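Local structure of glutathione S-transferase (Sphingobium chungbukense, 6M1T) at the interface of chains A and B. The protein is a beta-class glutathione S-transferase, a detoxification enzyme of the family that couples the thiol of glutathione to electrophilic compounds. Coordinates in Å, arbitrary orientation; residue numbers count along the deposited sequence, not the author numbering. Chains: chain A/B, Glutathione S-transferase.

The interface of chains A and B. Residues chain A 89, 92-93, 95-96; chain B 57, 63, 68, 71-72.
A:Tyr92 and B:Tyr72 meet through different first torsions. In A:Tyr92 CG lies anti to the carbonyl carbon (chi1 -59°), which sends the phenol off helix 89-108 towards the partner; in B:Tyr72 CG is anti to the backbone N (chi1 179°), which lays that side chain across the first at about a right angle. The rings pack edge-to-face, their planes 80° apart, with the edge of B:Tyr72 presented to a face of A:Tyr92: CD2 of B:Tyr72 lies over the centre of the A:Tyr92 ring, 4.1 Å above its plane. One edge of the A:Tyr92 ring also rests on the backbone of helix 66-76 of chain B, where its CE1 comes within 3.5 Å of B:Tyr72 CA.

B:Leu63, from strand 62-64, packs against the base of the A:Tyr92 side chain. Its CD1 lies 4.0 Å from A:Tyr92 CB, while its other methyl, CD2, faces A:Leu89 CD1. A:Leu89 and B:Leu57 run antiparallel, side by side, and touch methyl to methyl, CD1 to CD1 at 3.8 Å. The guanidinium edge of A:Arg93 lies towards B:Leu63 CD2, in a contact modelled too close to be relied on.

Beyond the tyrosines, the methyl of B:Ala68 sits against helix 89-108: its CB lies 3.6 Å from the carbonyl O of A:Tyr92 and 3.8 Å from A:Ser96 CA. A:Ile95 uses both branches here, CG2 against B:Ala68 CA and CD1 against B:Leu71 CD1, 4.0 Å away.

No hydrogen bond or salt bridge crosses this patch, and its cohesion comes from the fit of aliphatic and aromatic groups. Two-fold symmetry repeats it with the chains exchanged. Each copy joins a helix of the C-terminal domain of one subunit to the thioredoxin-like N-terminal domain of the other, an arrangement typical of the dimers formed by glutathione S-transferases, and so would help hold this dimer together.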
loop_
_atom_site.group_PDB
_atom_site.type_symbol
_atom_site.label_atom_id
_atom_site.label_comp_id
_atom_site.label_asym_id
_atom_site.label_seq_id
_atom_site.Cartn_x
_atom_site.Cartn_y
_atom_site.Cartn_z
ATOM N N LEU A 89 -6.848 -13.154 -12.156
ATOM C CA LEU A 89 -5.678 -12.260 -12.283
ATOM C C LEU A 89 -6.138 -10.834 -11.984
ATOM O O LEU A 89 -5.347 -10.055 -11.430
ATOM C CB LEU A 89 -5.077 -12.305 -13.684
ATOM C CG LEU A 89 -3.823 -11.438 -13.772
ATOM C CD1 LEU A 89 -2.840 -11.833 -12.647
ATOM C CD2 LEU A 89 -3.190 -11.519 -15.137
ATOM N N TYR A 92 -5.749 -9.572 -8.456
ATOM C CA TYR A 92 -4.365 -9.198 -8.030
ATOM C C TYR A 92 -4.013 -7.866 -8.672
ATOM O O TYR A 92 -3.326 -7.073 -8.004
ATOM C CB TYR A 92 -3.347 -10.292 -8.328
ATOM C CG TYR A 92 -3.716 -11.555 -7.624
ATOM C CD1 TYR A 92 -3.340 -11.761 -6.314
ATOM C CD2 TYR A 92 -4.500 -12.504 -8.256
ATOM C CE1 TYR A 92 -3.702 -12.903 -5.635
ATOM C CE2 TYR A 92 -4.876 -13.653 -7.593
ATOM C CZ TYR A 92 -4.467 -13.859 -6.300
ATOM O OH TYR A 92 -4.860 -14.970 -5.670
ATOM N N ARG A 93 -4.466 -7.603 -9.905
ATOM C CA ARG A 93 -4.173 -6.322 -10.593
ATOM C C ARG A 93 -4.880 -5.193 -9.833
ATOM O O ARG A 93 -4.294 -4.110 -9.749
ATOM C CB ARG A 93 -4.579 -6.326 -12.069
ATOM C CG ARG A 93 -3.888 -7.444 -12.837
ATOM C CD ARG A 93 -3.769 -7.243 -14.342
ATOM N NE ARG A 93 -2.623 -6.506 -14.868
ATOM C CZ ARG A 93 -1.360 -6.520 -14.407
ATOM N NH1 ARG A 93 -0.439 -5.782 -15.003
ATOM N NH2 ARG A 93 -0.995 -7.228 -13.354
ATOM N N ILE A 95 -5.576 -5.222 -6.435
ATOM C CA ILE A 95 -4.784 -5.029 -5.187
ATOM C C ILE A 95 -3.501 -4.239 -5.512
ATOM O O ILE A 95 -3.063 -3.346 -4.687
ATOM C CB ILE A 95 -4.538 -6.394 -4.545
ATOM C CG1 ILE A 95 -5.854 -7.047 -4.123
ATOM C CG2 ILE A 95 -3.572 -6.298 -3.371
ATOM C CD1 ILE A 95 -5.695 -8.487 -3.688
ATOM N N SER A 96 -2.890 -4.529 -6.656
ATOM C CA SER A 96 -1.697 -3.826 -7.196
ATOM C C SER A 96 -2.017 -2.344 -7.326
ATOM O O SER A 96 -1.262 -1.473 -6.785
ATOM C CB SER A 96 -1.254 -4.418 -8.532
ATOM O OG SER A 96 -0.112 -3.756 -9.037
ATOM N N LEU B 57 4.452 -13.517 -14.768
ATOM C CA LEU B 57 3.791 -14.836 -14.634
ATOM C C LEU B 57 4.091 -15.658 -15.908
ATOM O O LEU B 57 4.490 -15.053 -16.948
ATOM C CB LEU B 57 2.284 -14.635 -14.411
ATOM C CG LEU B 57 1.866 -13.798 -13.189
ATOM C CD1 LEU B 57 0.370 -13.920 -12.941
ATOM C CD2 LEU B 57 2.624 -14.198 -11.942
ATOM N N LEU B 63 2.942 -8.584 -12.548
ATOM C CA LEU B 63 2.387 -7.984 -11.295
ATOM C C LEU B 63 3.471 -7.113 -10.671
ATOM O O LEU B 63 4.626 -7.570 -10.595
ATOM C CB LEU B 63 2.005 -9.060 -10.281
ATOM C CG LEU B 63 0.791 -9.931 -10.584
ATOM C CD1 LEU B 63 0.478 -10.799 -9.365
ATOM C CD2 LEU B 63 -0.403 -9.083 -10.972
ATOM N N ALA B 68 0.475 -7.177 -3.568
ATOM C CA ALA B 68 -0.209 -7.943 -4.641
ATOM C C ALA B 68 0.628 -9.185 -4.961
ATOM O O ALA B 68 0.064 -10.293 -5.057
ATOM C CB ALA B 68 -0.416 -7.088 -5.828
ATOM N N LEU B 71 0.540 -11.767 -2.095
ATOM C CA LEU B 71 -0.736 -12.551 -2.007
ATOM C C LEU B 71 -0.822 -13.580 -3.150
ATOM O O LEU B 71 -1.199 -14.729 -2.883
ATOM C CB LEU B 71 -1.921 -11.588 -2.017
ATOM C CG LEU B 71 -2.090 -10.795 -0.721
ATOM C CD1 LEU B 71 -3.211 -9.794 -0.838
ATOM C CD2 LEU B 71 -2.345 -11.673 0.484
ATOM N N TYR B 72 -0.470 -13.181 -4.356
ATOM C CA TYR B 72 -0.374 -14.084 -5.538
ATOM C C TYR B 72 0.503 -15.309 -5.200
ATOM O O TYR B 72 0.079 -16.473 -5.416
ATOM C CB TYR B 72 0.132 -13.335 -6.764
ATOM C CG TYR B 72 0.264 -14.244 -7.967
ATOM C CD1 TYR B 72 1.397 -15.027 -8.145
ATOM C CD2 TYR B 72 -0.788 -14.414 -8.850
ATOM C CE1 TYR B 72 1.515 -15.880 -9.226
ATOM C CE2 TYR B 72 -0.703 -15.295 -9.917
ATOM C CZ TYR B 72 0.449 -16.036 -10.097
ATOM O OH TYR B 72 0.548 -16.903 -11.149
#